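Local coordinates for protein Alpha/beta hydrolase (PDB 3BDV) that is probably a serine hydrolase of the alpha/beta-hydrolase fold, with calcium bound in the crystal and a natural substrate that is not known, at residues 89-94 with 118-124; 101-107 with 126-131; 56-61 with 83-87; 33-38 with 78-82. All coordinates share one frame. Where two conformers were deposited one is given. Numbering follows the deposited sequence.

Contact 1: 89-94 with 118-124; sequences CHVVQQ and RIQASPL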
loop_
_atom_site.group_PDB
_atom_site.type_symbol
_atom_site.label_atom_id
_atom_site.label_comp_id
_atom_site.label_asym_id
_atom_site.label_seq_id
_atom_site.Cartn_x
_atom_site.Cartn_y
_atom_site.Cartn_z
ATOM N N CYS A 89 -7.324 2.075 2.938
ATOM C CA CYS A 89 -8.574 1.353 3.070
ATOM C C CYS A 89 -9.727 2.319 3.365
ATOM O O CYS A 89 -10.758 2.247 2.747
ATOM C CB CYS A 89 -8.425 0.316 4.161
ATOM S SG CYS A 89 -9.887 -0.572 4.573
ATOM N N HIS A 90 -9.523 3.224 4.311
ATOM C CA HIS A 90 -10.572 4.093 4.737
ATOM C C HIS A 90 -11.000 5.017 3.580
ATOM O O HIS A 90 -12.176 5.238 3.328
ATOM C CB HIS A 90 -10.103 4.888 5.955
ATOM C CG HIS A 90 -11.097 5.894 6.451
ATOM N ND1 HIS A 90 -12.083 5.590 7.373
ATOM C CD2 HIS A 90 -11.242 7.216 6.175
ATOM C CE1 HIS A 90 -12.773 6.674 7.643
ATOM N NE2 HIS A 90 -12.292 7.671 6.927
ATOM N N VAL A 91 -10.036 5.535 2.842
ATOM C CA VAL A 91 -10.368 6.448 1.737
ATOM C C VAL A 91 -11.220 5.756 0.676
ATOM O O VAL A 91 -12.198 6.317 0.219
ATOM C CB VAL A 91 -9.109 7.047 1.106
ATOM C CG1 VAL A 91 -9.395 7.608 -0.278
ATOM C CG2 VAL A 91 -8.564 8.099 2.020
ATOM N N VAL A 92 -10.879 4.531 0.325
ATOM C CA VAL A 92 -11.677 3.729 -0.618
ATOM C C VAL A 92 -13.077 3.471 -0.049
ATOM O O VAL A 92 -14.099 3.672 -0.747
ATOM C CB VAL A 92 -10.969 2.388 -0.964
ATOM C CG1 VAL A 92 -11.924 1.491 -1.774
ATOM C CG2 VAL A 92 -9.691 2.658 -1.760
ATOM N N GLN A 93 -13.138 3.128 1.231
ATOM C CA GLN A 93 -14.412 2.844 1.893
ATOM C C GLN A 93 -15.333 4.056 1.988
ATOM O O GLN A 93 -16.550 3.913 2.005
ATOM C CB GLN A 93 -14.202 2.217 3.282
ATOM C CG GLN A 93 -13.668 0.769 3.210
ATOM C CD GLN A 93 -13.549 0.095 4.551
ATOM O OE1 GLN A 93 -13.314 0.760 5.580
ATOM N NE2 GLN A 93 -13.664 -1.257 4.550
ATOM N N GLN A 94 -14.759 5.248 2.034
ATOM C CA GLN A 94 -15.556 6.461 2.121
ATOM C C GLN A 94 -15.959 6.939 0.747
ATOM O O GLN A 94 -16.675 7.933 0.637
ATOM C CB GLN A 94 -14.788 7.534 2.894
ATOM C CG GLN A 94 -14.442 7.124 4.309
ATOM C CD GLN A 94 -15.644 6.662 5.086
ATOM O OE1 GLN A 94 -15.645 5.598 5.726
ATOM N NE2 GLN A 94 -16.685 7.446 5.026
ATOM N N ARG A 118 -13.479 3.224 12.730
ATOM C CA ARG A 118 -13.443 3.857 11.426
ATOM C C ARG A 118 -13.064 2.970 10.277
ATOM O O ARG A 118 -13.194 3.350 9.122
ATOM C CB ARG A 118 -12.535 5.054 11.528
ATOM C CG ARG A 118 -13.197 6.007 12.554
ATOM C CD ARG A 118 -12.648 7.309 12.589
ATOM N NE ARG A 118 -12.947 8.058 11.384
ATOM C CZ ARG A 118 -12.327 9.179 11.079
ATOM N NH1 ARG A 118 -11.369 9.633 11.870
ATOM N NH2 ARG A 118 -12.619 9.817 9.977
ATOM N N ILE A 119 -12.582 1.772 10.558
ATOM C CA ILE A 119 -12.231 0.886 9.487
ATOM C C ILE A 119 -13.288 -0.208 9.455
ATOM O O ILE A 119 -13.482 -0.902 10.471
ATOM C CB ILE A 119 -10.835 0.270 9.754
ATOM C CG1 ILE A 119 -9.768 1.384 9.813
ATOM C CG2 ILE A 119 -10.526 -0.849 8.729
ATOM C CD1 ILE A 119 -9.651 2.250 8.547
ATOM N N GLN A 120 -13.985 -0.361 8.322
ATOM C CA GLN A 120 -15.086 -1.314 8.224
ATOM C C GLN A 120 -14.593 -2.679 7.751
ATOM O O GLN A 120 -13.657 -2.775 6.944
ATOM C CB GLN A 120 -16.140 -0.810 7.251
ATOM C CG GLN A 120 -16.626 0.608 7.537
ATOM C CD GLN A 120 -17.517 1.132 6.426
ATOM O OE1 GLN A 120 -18.340 0.388 5.875
ATOM N NE2 GLN A 120 -17.364 2.415 6.092
ATOM N N ALA A 121 -15.227 -3.730 8.284
ATOM C CA ALA A 121 -15.010 -5.101 7.881
ATOM C C ALA A 121 -16.013 -5.402 6.771
ATOM O O ALA A 121 -16.985 -6.125 6.937
ATOM C CB ALA A 121 -15.179 -6.008 9.028
ATOM N N SER A 122 -15.750 -4.792 5.629
ATOM C CA SER A 122 -16.609 -4.916 4.464
ATOM C C SER A 122 -15.789 -4.718 3.191
ATOM O O SER A 122 -14.698 -4.110 3.212
ATOM C CB SER A 122 -17.798 -3.947 4.561
ATOM O OG SER A 122 -17.386 -2.630 4.823
ATOM N N PRO A 123 -16.291 -5.254 2.078
ATOM C CA PRO A 123 -15.534 -5.234 0.848
ATOM C C PRO A 123 -15.127 -3.883 0.367
ATOM O O PRO A 123 -15.923 -2.927 0.394
ATOM C CB PRO A 123 -16.474 -5.888 -0.155
ATOM C CG PRO A 123 -17.355 -6.700 0.640
ATOM C CD PRO A 123 -17.582 -5.922 1.886
ATOM N N LEU A 124 -13.903 -3.810 -0.120
ATOM C CA LEU A 124 -13.411 -2.606 -0.734
ATOM C C LEU A 124 -13.988 -2.596 -2.172
ATOM O O LEU A 124 -14.103 -3.629 -2.839
ATOM C CB LEU A 124 -11.894 -2.558 -0.769
ATOM C CG LEU A 124 -11.255 -2.482 0.635
ATOM C CD1 LEU A 124 -9.751 -2.441 0.556
ATOM C CD2 LEU A 124 -11.782 -1.271 1.370
HETATM O O HOH W 1 -14.050 3.108 6.496
#
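In this alpha/beta-hydrolase fold, the last turn of helix 83-93 is flanked by an irregular loop, 118-124, on its way from strand 99-105 to strand 128-132. The loop has no regular structure, so its backbone polar groups need partners, and the helix side chains supply several. The amide of Gln93 works in both directions on Gln120: Gln120 N donates to Gln93 OE1 (3.0 Å), while Gln93 NE2 donates to Gln120 O (2.8 Å). This pairs one side-chain amide with both backbone polar groups of a single residue. A weak bond of 3.3 Å runs from Gln93 NE2 to Ser122 O, at the far end of the inverse gamma turn centred on Ala121; Gln120 O also accepts from Trp151 NE1. Three residues before Gln93, His90 ND1 donates to Arg118 O at 3.1 Å. A water lies 2.8 Å from Arg118 O and 2.6 Å from Gln93 OE1, bridging the two segments. The guanidinium of Arg118 turns to Asp59 of helix 58-70 in a salt bridge. Beneath the polar layer the contact is apolar: Cys89 faces Ile119 and Leu124, and Val92 CG1 lies 4.2 Å from Leu124 CB. The tightest apolar approach falls on the aliphatic stem of Gln93, whose CG sits 3.3 Å from Leu124 CD2.

Contact 2: 101-107 with 126-131; sequences GVMLVAP and VPTLTF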
loop_
_atom_site.group_PDB
_atom_site.type_symbol
_atom_site.label_atom_id
_atom_site.label_comp_id
_atom_site.label_asym_id
_atom_site.label_seq_id
_atom_site.Cartn_x
_atom_site.Cartn_y
_atom_site.Cartn_z
ATOM N N GLY A 101 -6.908 0.403 -7.802
ATOM C CA GLY A 101 -6.589 -0.724 -6.910
ATOM C C GLY A 101 -5.823 -0.251 -5.700
ATOM O O GLY A 101 -5.352 0.902 -5.657
ATOM N N VAL A 102 -5.738 -1.105 -4.694
ATOM C CA VAL A 102 -4.938 -0.776 -3.525
ATOM C C VAL A 102 -4.138 -1.990 -3.107
ATOM O O VAL A 102 -4.561 -3.139 -3.238
ATOM C CB VAL A 102 -5.771 -0.206 -2.323
ATOM C CG1 VAL A 102 -6.497 1.088 -2.694
ATOM C CG2 VAL A 102 -6.724 -1.242 -1.791
HETATM N N MSE A 103 -2.916 -1.719 -2.688
HETATM C CA MSE A 103 -1.961 -2.731 -2.202
HETATM C C MSE A 103 -1.684 -2.381 -0.760
HETATM O O MSE A 103 -1.183 -1.273 -0.484
HETATM C CB MSE A 103 -0.666 -2.706 -3.033
HETATM C CG MSE A 103 0.381 -3.554 -2.497
HETATM SE SE MSE A 103 1.705 -3.873 -3.906
HETATM C CE MSE A 103 3.147 -4.516 -2.877
ATOM N N LEU A 104 -2.048 -3.286 0.146
ATOM C CA LEU A 104 -2.009 -3.094 1.610
ATOM C C LEU A 104 -0.902 -3.986 2.160
ATOM O O LEU A 104 -1.020 -5.190 2.250
ATOM C CB LEU A 104 -3.341 -3.431 2.274
ATOM C CG LEU A 104 -4.525 -2.704 1.670
ATOM C CD1 LEU A 104 -5.926 -3.049 2.279
ATOM C CD2 LEU A 104 -4.271 -1.189 1.723
ATOM N N VAL A 105 0.189 -3.355 2.565
ATOM C CA VAL A 105 1.338 -4.115 2.999
ATOM C C VAL A 105 1.456 -3.981 4.510
ATOM O O VAL A 105 1.637 -2.876 5.018
ATOM C CB VAL A 105 2.635 -3.588 2.350
ATOM C CG1 VAL A 105 3.872 -4.422 2.895
ATOM C CG2 VAL A 105 2.516 -3.613 0.803
ATOM N N ALA A 106 1.324 -5.097 5.212
ATOM C CA ALA A 106 1.351 -5.090 6.696
ATOM C C ALA A 106 0.342 -4.066 7.251
ATOM O O ALA A 106 0.677 -3.206 8.071
ATOM C CB ALA A 106 2.776 -4.835 7.257
ATOM N N PRO A 107 -0.927 -4.183 6.837
ATOM C CA PRO A 107 -1.927 -3.314 7.442
ATOM C C PRO A 107 -1.936 -3.570 8.940
ATOM O O PRO A 107 -1.797 -4.715 9.371
ATOM C CB PRO A 107 -3.229 -3.778 6.802
ATOM C CG PRO A 107 -3.032 -5.092 6.491
ATOM C CD PRO A 107 -1.581 -5.233 6.043
ATOM N N VAL A 126 -12.748 -1.722 -4.789
ATOM C CA VAL A 126 -11.745 -1.858 -5.856
ATOM C C VAL A 126 -10.894 -3.061 -5.596
ATOM O O VAL A 126 -10.776 -3.500 -4.443
ATOM C CB VAL A 126 -10.815 -0.654 -5.906
ATOM C CG1 VAL A 126 -11.629 0.604 -6.161
ATOM C CG2 VAL A 126 -10.011 -0.549 -4.588
ATOM N N PRO A 127 -10.243 -3.578 -6.641
ATOM C CA PRO A 127 -9.298 -4.668 -6.444
ATOM C C PRO A 127 -8.207 -4.352 -5.423
ATOM O O PRO A 127 -7.585 -3.273 -5.469
ATOM C CB PRO A 127 -8.713 -4.892 -7.863
ATOM C CG PRO A 127 -9.824 -4.418 -8.766
ATOM C CD PRO A 127 -10.410 -3.246 -8.075
ATOM N N THR A 128 -7.989 -5.316 -4.527
ATOM C CA THR A 128 -7.091 -5.182 -3.385
ATOM C C THR A 128 -6.162 -6.409 -3.213
ATOM O O THR A 128 -6.577 -7.561 -3.324
ATOM C CB THR A 128 -7.944 -4.950 -2.115
ATOM O OG1 THR A 128 -8.817 -3.809 -2.326
ATOM C CG2 THR A 128 -7.138 -4.725 -0.868
ATOM N N LEU A 129 -4.916 -6.120 -2.904
ATOM C CA LEU A 129 -3.922 -7.104 -2.564
ATOM C C LEU A 129 -3.367 -6.765 -1.160
ATOM O O LEU A 129 -2.955 -5.628 -0.933
ATOM C CB LEU A 129 -2.816 -7.014 -3.587
ATOM C CG LEU A 129 -1.816 -8.088 -3.830
ATOM C CD1 LEU A 129 -2.530 -9.343 -4.320
ATOM C CD2 LEU A 129 -0.837 -7.473 -4.886
ATOM N N THR A 130 -3.295 -7.765 -0.269
ATOM C CA THR A 130 -2.826 -7.579 1.103
ATOM C C THR A 130 -1.647 -8.503 1.375
ATOM O O THR A 130 -1.747 -9.692 1.089
ATOM C CB THR A 130 -3.937 -7.828 2.133
ATOM O OG1 THR A 130 -4.987 -6.869 1.921
ATOM C CG2 THR A 130 -3.422 -7.680 3.614
ATOM N N PHE A 131 -0.569 -7.971 1.929
ATOM C CA PHE A 131 0.611 -8.775 2.264
ATOM C C PHE A 131 0.689 -8.807 3.789
ATOM O O PHE A 131 0.619 -7.749 4.438
ATOM C CB PHE A 131 1.883 -8.124 1.733
ATOM C CG PHE A 131 1.947 -8.090 0.241
ATOM C CD1 PHE A 131 1.239 -7.169 -0.483
ATOM C CD2 PHE A 131 2.744 -8.977 -0.447
ATOM C CE1 PHE A 131 1.282 -7.174 -1.873
ATOM C CE2 PHE A 131 2.790 -8.962 -1.829
ATOM C CZ PHE A 131 2.058 -8.080 -2.539
#
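Two neighbouring parallel strands, 99-105 and 128-132, pair here in the buried central sheet, the axes of their short segments 4.7 Å apart and only 8° from exactly parallel. Residues pair one to one from Val102-Thr128 to Val105-Phe131. The hydrogen bonds alternate along the ladder: Val102 N to Pro127 O (3.0 Å), Leu129 N to Val102 O (3.0 Å), Leu104 N to Leu129 O (2.7 Å), Phe131 N to Leu104 O (2.8 Å), and finally Ala106 N to Phe131 O (2.9 Å), one residue past the strand end. Val102, Leu104, Thr128 and Thr130 share the face toward helix 83-93, where Leu104 packs on Ala85 and Ala88. On the other face, toward helix 174-185, selenomethionine Met103 makes a Met-aromatic contact with Phe131, its SE 5.0 Å from the ring centroid and its CE 3.4 Å from Phe131 CE1. A parallel ladder of this kind, with helices on both faces, is the core of the three-layer alpha/beta-hydrolase fold.

Contact 3: 56-61 with 83-87; sequences ADLDRW and FGALA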
loop_
_atom_site.group_PDB
_atom_site.type_symbol
_atom_site.label_atom_id
_atom_site.label_comp_id
_atom_site.label_asym_id
_atom_site.label_seq_id
_atom_site.Cartn_x
_atom_site.Cartn_y
_atom_site.Cartn_z
ATOM N N ALA A 56 -0.414 9.262 15.005
ATOM C CA ALA A 56 -1.389 8.565 14.159
ATOM C C ALA A 56 -2.642 9.395 14.163
ATOM O O ALA A 56 -3.245 9.562 15.176
ATOM C CB ALA A 56 -1.704 7.206 14.686
ATOM N N ASP A 57 -3.004 9.956 13.035
ATOM C CA ASP A 57 -4.261 10.666 12.941
ATOM C C ASP A 57 -4.856 10.321 11.610
ATOM O O ASP A 57 -4.257 10.624 10.571
ATOM C CB ASP A 57 -4.011 12.154 13.061
ATOM C CG ASP A 57 -5.288 12.957 13.111
ATOM O OD1 ASP A 57 -5.933 13.181 12.056
ATOM O OD2 ASP A 57 -5.617 13.429 14.219
ATOM N N LEU A 58 -6.007 9.646 11.617
ATOM C CA LEU A 58 -6.531 9.089 10.382
ATOM C C LEU A 58 -6.894 10.210 9.414
ATOM O O LEU A 58 -6.595 10.147 8.216
ATOM C CB LEU A 58 -7.746 8.202 10.655
ATOM C CG LEU A 58 -8.398 7.557 9.432
ATOM C CD1 LEU A 58 -7.372 6.726 8.673
ATOM C CD2 LEU A 58 -9.546 6.688 9.900
ATOM N N ASP A 59 -7.525 11.238 9.948
ATOM C CA ASP A 59 -8.007 12.346 9.109
ATOM C C ASP A 59 -6.846 13.066 8.427
ATOM O O ASP A 59 -6.933 13.415 7.272
ATOM C CB ASP A 59 -8.810 13.331 9.931
ATOM C CG ASP A 59 -10.181 12.810 10.332
ATOM O OD1 ASP A 59 -10.752 11.970 9.632
ATOM O OD2 ASP A 59 -10.689 13.258 11.376
ATOM N N ARG A 60 -5.707 13.217 9.107
ATOM C CA ARG A 60 -4.559 13.844 8.439
ATOM C C ARG A 60 -4.031 13.012 7.299
ATOM O O ARG A 60 -3.687 13.532 6.256
ATOM C CB ARG A 60 -3.443 14.132 9.436
ATOM C CG ARG A 60 -3.769 15.387 10.242
ATOM C CD ARG A 60 -2.555 15.975 10.899
ATOM N NE ARG A 60 -2.078 15.149 11.988
ATOM C CZ ARG A 60 -2.008 15.523 13.264
ATOM N NH1 ARG A 60 -2.399 16.726 13.654
ATOM N NH2 ARG A 60 -1.545 14.675 14.168
ATOM N N TRP A 61 -3.923 11.713 7.508
ATOM C CA TRP A 61 -3.513 10.807 6.432
ATOM C C TRP A 61 -4.500 10.875 5.273
ATOM O O TRP A 61 -4.084 10.930 4.125
ATOM C CB TRP A 61 -3.410 9.368 6.921
ATOM C CG TRP A 61 -2.024 8.883 7.203
ATOM C CD1 TRP A 61 -1.279 8.017 6.450
ATOM C CD2 TRP A 61 -1.211 9.240 8.324
ATOM N NE1 TRP A 61 -0.057 7.817 7.039
ATOM C CE2 TRP A 61 -0.004 8.531 8.210
ATOM C CE3 TRP A 61 -1.416 10.051 9.447
ATOM C CZ2 TRP A 61 1.039 8.650 9.159
ATOM C CZ3 TRP A 61 -0.401 10.176 10.367
ATOM C CH2 TRP A 61 0.814 9.464 10.234
ATOM N N PHE A 83 -0.181 1.869 9.191
ATOM C CA PHE A 83 -1.200 2.885 9.283
ATOM C C PHE A 83 -1.579 3.473 7.921
ATOM O O PHE A 83 -2.744 3.792 7.677
ATOM C CB PHE A 83 -0.791 3.987 10.264
ATOM C CG PHE A 83 -1.921 4.907 10.632
ATOM C CD1 PHE A 83 -2.856 4.528 11.583
ATOM C CD2 PHE A 83 -1.985 6.182 10.131
ATOM C CE1 PHE A 83 -3.909 5.412 11.963
ATOM C CE2 PHE A 83 -3.010 7.046 10.488
ATOM C CZ PHE A 83 -3.961 6.664 11.422
ATOM N N GLY A 84 -0.593 3.640 7.052
ATOM C CA GLY A 84 -0.845 4.074 5.684
ATOM C C GLY A 84 -1.796 3.157 4.943
ATOM O O GLY A 84 -2.621 3.633 4.166
ATOM N N ALA A 85 -1.710 1.850 5.171
ATOM C CA ALA A 85 -2.601 0.938 4.502
ATOM C C ALA A 85 -4.008 1.080 5.046
ATOM O O ALA A 85 -4.983 0.978 4.307
ATOM C CB ALA A 85 -2.106 -0.520 4.675
ATOM N N LEU A 86 -4.126 1.254 6.366
ATOM C CA LEU A 86 -5.452 1.590 6.918
ATOM C C LEU A 86 -6.014 2.838 6.292
ATOM O O LEU A 86 -7.211 2.893 5.968
ATOM C CB LEU A 86 -5.441 1.697 8.427
ATOM C CG LEU A 86 -5.067 0.379 9.109
ATOM C CD1 LEU A 86 -5.108 0.521 10.640
ATOM C CD2 LEU A 86 -5.903 -0.793 8.622
ATOM N N ALA A 87 -5.207 3.874 6.151
ATOM C CA ALA A 87 -5.738 5.093 5.531
ATOM C C ALA A 87 -6.212 4.850 4.115
ATOM O O ALA A 87 -7.248 5.375 3.713
ATOM C CB ALA A 87 -4.674 6.206 5.566
#
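Ala56, just ahead of helix 58-70, sets its methyl over the ring of Phe83: CB lies 4.1 Å from the ring centroid, close to the normal, in a CH-pi contact. Asp57 is the N-cap of that helix; its OD1 accepts from Arg60 N at 3.0 Å, and its side chain points away from helix 83-93. The chain passes the rim of the same ring, with Leu58 N 3.6 Å from Phe83 CZ. Leu58 then reaches past the phenyl to the next turn of the facing helix, its CD1 3.9 Å from Ala87 CA. Asp59 points away, to a salt bridge with Arg118. Trp61 closes the walk: Phe83, which also has Phe113 as an edge-to-face partner, directs its edge at the six-membered ring of Trp61 in a T-shaped pair, centroids 4.8 Å apart and planes at 83°. Trp61 CB also meets Ala87 CB at 3.7 Å, and Gly84 CA lies 4.0 Å from Trp61 CD1. No hydrogen bond crosses the contact, but Trp61 NE1 is satisfied by Pro24 O. The start of helix 58-70 thus packs against the first turn of helix 83-93, which directly follows strand 76-81.

Contact 4: 33-38 with 78-82; sequences HWQSHW and LIGHS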
loop_
_atom_site.group_PDB
_atom_site.type_symbol
_atom_site.label_atom_id
_atom_site.label_comp_id
_atom_site.label_asym_id
_atom_site.label_seq_id
_atom_site.Cartn_x
_atom_site.Cartn_y
_atom_site.Cartn_z
ATOM N N HIS A 33 13.683 1.782 3.738
ATOM C CA HIS A 33 12.373 1.168 3.644
ATOM C C HIS A 33 12.036 0.936 2.175
ATOM O O HIS A 33 12.408 1.731 1.303
ATOM C CB HIS A 33 11.362 2.128 4.282
ATOM C CG HIS A 33 10.005 1.564 4.510
ATOM N ND1 HIS A 33 9.044 1.487 3.516
ATOM C CD2 HIS A 33 9.391 1.191 5.656
ATOM C CE1 HIS A 33 7.926 1.017 4.039
ATOM N NE2 HIS A 33 8.112 0.824 5.333
ATOM N N TRP A 34 11.364 -0.174 1.909
ATOM C CA TRP A 34 10.936 -0.523 0.556
ATOM C C TRP A 34 10.222 0.587 -0.186
ATOM O O TRP A 34 10.416 0.740 -1.371
ATOM C CB TRP A 34 10.087 -1.811 0.536
ATOM C CG TRP A 34 8.843 -1.798 1.378
ATOM C CD1 TRP A 34 8.741 -2.166 2.702
ATOM C CD2 TRP A 34 7.506 -1.519 0.947
ATOM N NE1 TRP A 34 7.466 -2.042 3.139
ATOM C CE2 TRP A 34 6.677 -1.625 2.092
ATOM C CE3 TRP A 34 6.940 -1.079 -0.260
ATOM C CZ2 TRP A 34 5.315 -1.370 2.045
ATOM C CZ3 TRP A 34 5.587 -0.820 -0.292
ATOM C CH2 TRP A 34 4.795 -0.997 0.861
ATOM N N GLN A 35 9.366 1.351 0.464
ATOM C CA GLN A 35 8.704 2.446 -0.253
ATOM C C GLN A 35 9.717 3.482 -0.768
ATOM O O GLN A 35 9.552 4.031 -1.864
ATOM C CB GLN A 35 7.657 3.097 0.629
ATOM C CG GLN A 35 6.406 2.254 0.772
ATOM C CD GLN A 35 5.390 2.884 1.704
ATOM O OE1 GLN A 35 5.773 3.468 2.707
ATOM N NE2 GLN A 35 4.105 2.764 1.390
ATOM N N SER A 36 10.804 3.663 -0.015
ATOM C CA SER A 36 11.875 4.549 -0.431
ATOM C C SER A 36 12.747 3.918 -1.527
ATOM O O SER A 36 13.175 4.611 -2.459
ATOM C CB SER A 36 12.699 5.038 0.780
ATOM O OG SER A 36 11.887 5.828 1.676
ATOM N N HIS A 37 13.071 2.634 -1.418
ATOM C CA HIS A 37 13.709 1.951 -2.533
ATOM C C HIS A 37 12.892 2.151 -3.791
ATOM O O HIS A 37 13.423 2.497 -4.859
ATOM C CB HIS A 37 13.878 0.459 -2.235
ATOM C CG HIS A 37 15.058 0.174 -1.362
ATOM N ND1 HIS A 37 16.279 -0.225 -1.860
ATOM C CD2 HIS A 37 15.193 0.219 -0.012
ATOM C CE1 HIS A 37 17.121 -0.404 -0.855
ATOM N NE2 HIS A 37 16.494 -0.135 0.280
ATOM N N TRP A 38 11.598 1.958 -3.675
ATOM C CA TRP A 38 10.730 2.020 -4.868
ATOM C C TRP A 38 10.635 3.421 -5.471
ATOM O O TRP A 38 10.654 3.593 -6.699
ATOM C CB TRP A 38 9.348 1.436 -4.564
ATOM C CG TRP A 38 9.380 -0.032 -4.260
ATOM C CD1 TRP A 38 10.503 -0.843 -4.114
ATOM C CD2 TRP A 38 8.258 -0.860 -3.980
ATOM N NE1 TRP A 38 10.111 -2.110 -3.825
ATOM C CE2 TRP A 38 8.748 -2.152 -3.703
ATOM C CE3 TRP A 38 6.887 -0.644 -3.956
ATOM C CZ2 TRP A 38 7.902 -3.213 -3.421
ATOM C CZ3 TRP A 38 6.061 -1.693 -3.674
ATOM C CH2 TRP A 38 6.571 -2.963 -3.426
ATOM N N LEU A 78 -3.061 2.865 -4.793
ATOM C CA LEU A 78 -2.512 3.278 -3.471
ATOM C C LEU A 78 -1.670 2.149 -2.917
ATOM O O LEU A 78 -2.125 1.024 -2.853
ATOM C CB LEU A 78 -3.641 3.585 -2.497
ATOM C CG LEU A 78 -4.520 4.801 -2.842
ATOM C CD1 LEU A 78 -5.596 4.946 -1.777
ATOM C CD2 LEU A 78 -3.682 6.074 -3.017
ATOM N N ILE A 79 -0.436 2.432 -2.533
ATOM C CA ILE A 79 0.475 1.354 -2.032
ATOM C C ILE A 79 0.793 1.784 -0.589
ATOM O O ILE A 79 1.604 2.703 -0.316
ATOM C CB ILE A 79 1.736 1.206 -2.878
ATOM C CG1 ILE A 79 1.441 0.874 -4.344
ATOM C CG2 ILE A 79 2.693 0.170 -2.242
ATOM C CD1 ILE A 79 2.643 0.938 -5.287
ATOM N N GLY A 80 0.096 1.149 0.349
ATOM C CA GLY A 80 0.163 1.528 1.743
ATOM C C GLY A 80 0.978 0.614 2.652
ATOM O O GLY A 80 1.007 -0.578 2.437
ATOM N N HIS A 81 1.549 1.170 3.712
ATOM C CA HIS A 81 2.207 0.366 4.738
ATOM C C HIS A 81 1.595 0.663 6.100
ATOM O O HIS A 81 1.532 1.821 6.502
ATOM C CB HIS A 81 3.725 0.665 4.788
ATOM C CG HIS A 81 4.483 -0.128 5.817
ATOM N ND1 HIS A 81 5.287 0.450 6.773
ATOM C CD2 HIS A 81 4.524 -1.461 6.051
ATOM C CE1 HIS A 81 5.805 -0.493 7.540
ATOM N NE2 HIS A 81 5.374 -1.670 7.110
ATOM N N SER A 82 1.178 -0.377 6.823
ATOM C CA SER A 82 0.774 -0.224 8.234
ATOM C C SER A 82 -0.385 0.792 8.422
ATOM O O SER A 82 -1.457 0.630 7.832
ATOM C CB SER A 82 2.004 0.087 9.088
ATOM O OG SER A 82 1.733 -0.207 10.468
#
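Two aromatic edges converge on the ring of one buried histidine, His81. His33 approaches in an offset edge-to-face pair, centroids 4.7 Å apart and planes at 66°, with His33 NE2 3.2 Å from His81 ND1; the five-membered ring of Trp34 stands nearly perpendicular to the His81 ring at 85°, centroids 5.5 Å apart. The two residues before and at the start of helix 34-41 thus build an aromatic cluster over the end of strand 76-81. His33 is also the helix N-cap, its ND1 accepting from Gln35 N at 3.1 Å. His81 NE2 bonds to His163 O and Trp34 NE1 to Ile164 O. Two residues earlier in the strand, Ile79 meets both tryptophans, its CG2 3.6 Å from Trp34 CZ3, at the ring edge, and 4.1 Å from Trp38 CZ3. Gln35 NE2 bonds to Val23 O and OE1 to Ser29 OG. The helix axis stays 10.7 Å from the strand axis, so large side chains bridge the gap. After His81 the chain turns sharply at Ser82, whose phi of 58° and psi of -120° are strained; with Gly80 and Gly84 it matches the GxSxG nucleophile elbow of alpha/beta-hydrolases, where Ser82 would probably be the nucleophile.

How the contacts relate
The four contacts surround the strand-turn-helix unit of strand 76-81 and helix 83-93. Contact 4 lies on the strand, contact 3 on the first turn of the helix and contact 1 on its last, while contact 2 pairs the next two strands of the same parallel sheet. Along the chain contacts 3 and 4 cross, as do 1 and 2, and both of the former close before either of the latter opens. Centres lie 12 to 20 Å apart, contacts 1 and 4 being the most distant and not touching. Met103 N to Leu78 O, 2.9 Å, joins contacts 2 and 4; Arg118 NH2 to Asp59 OD1, also 2.9 Å, joins 1 and 3. The probable nucleophile elbow, between strand 76-81 and helix 83-93, lies where contacts 3 and 4 meet.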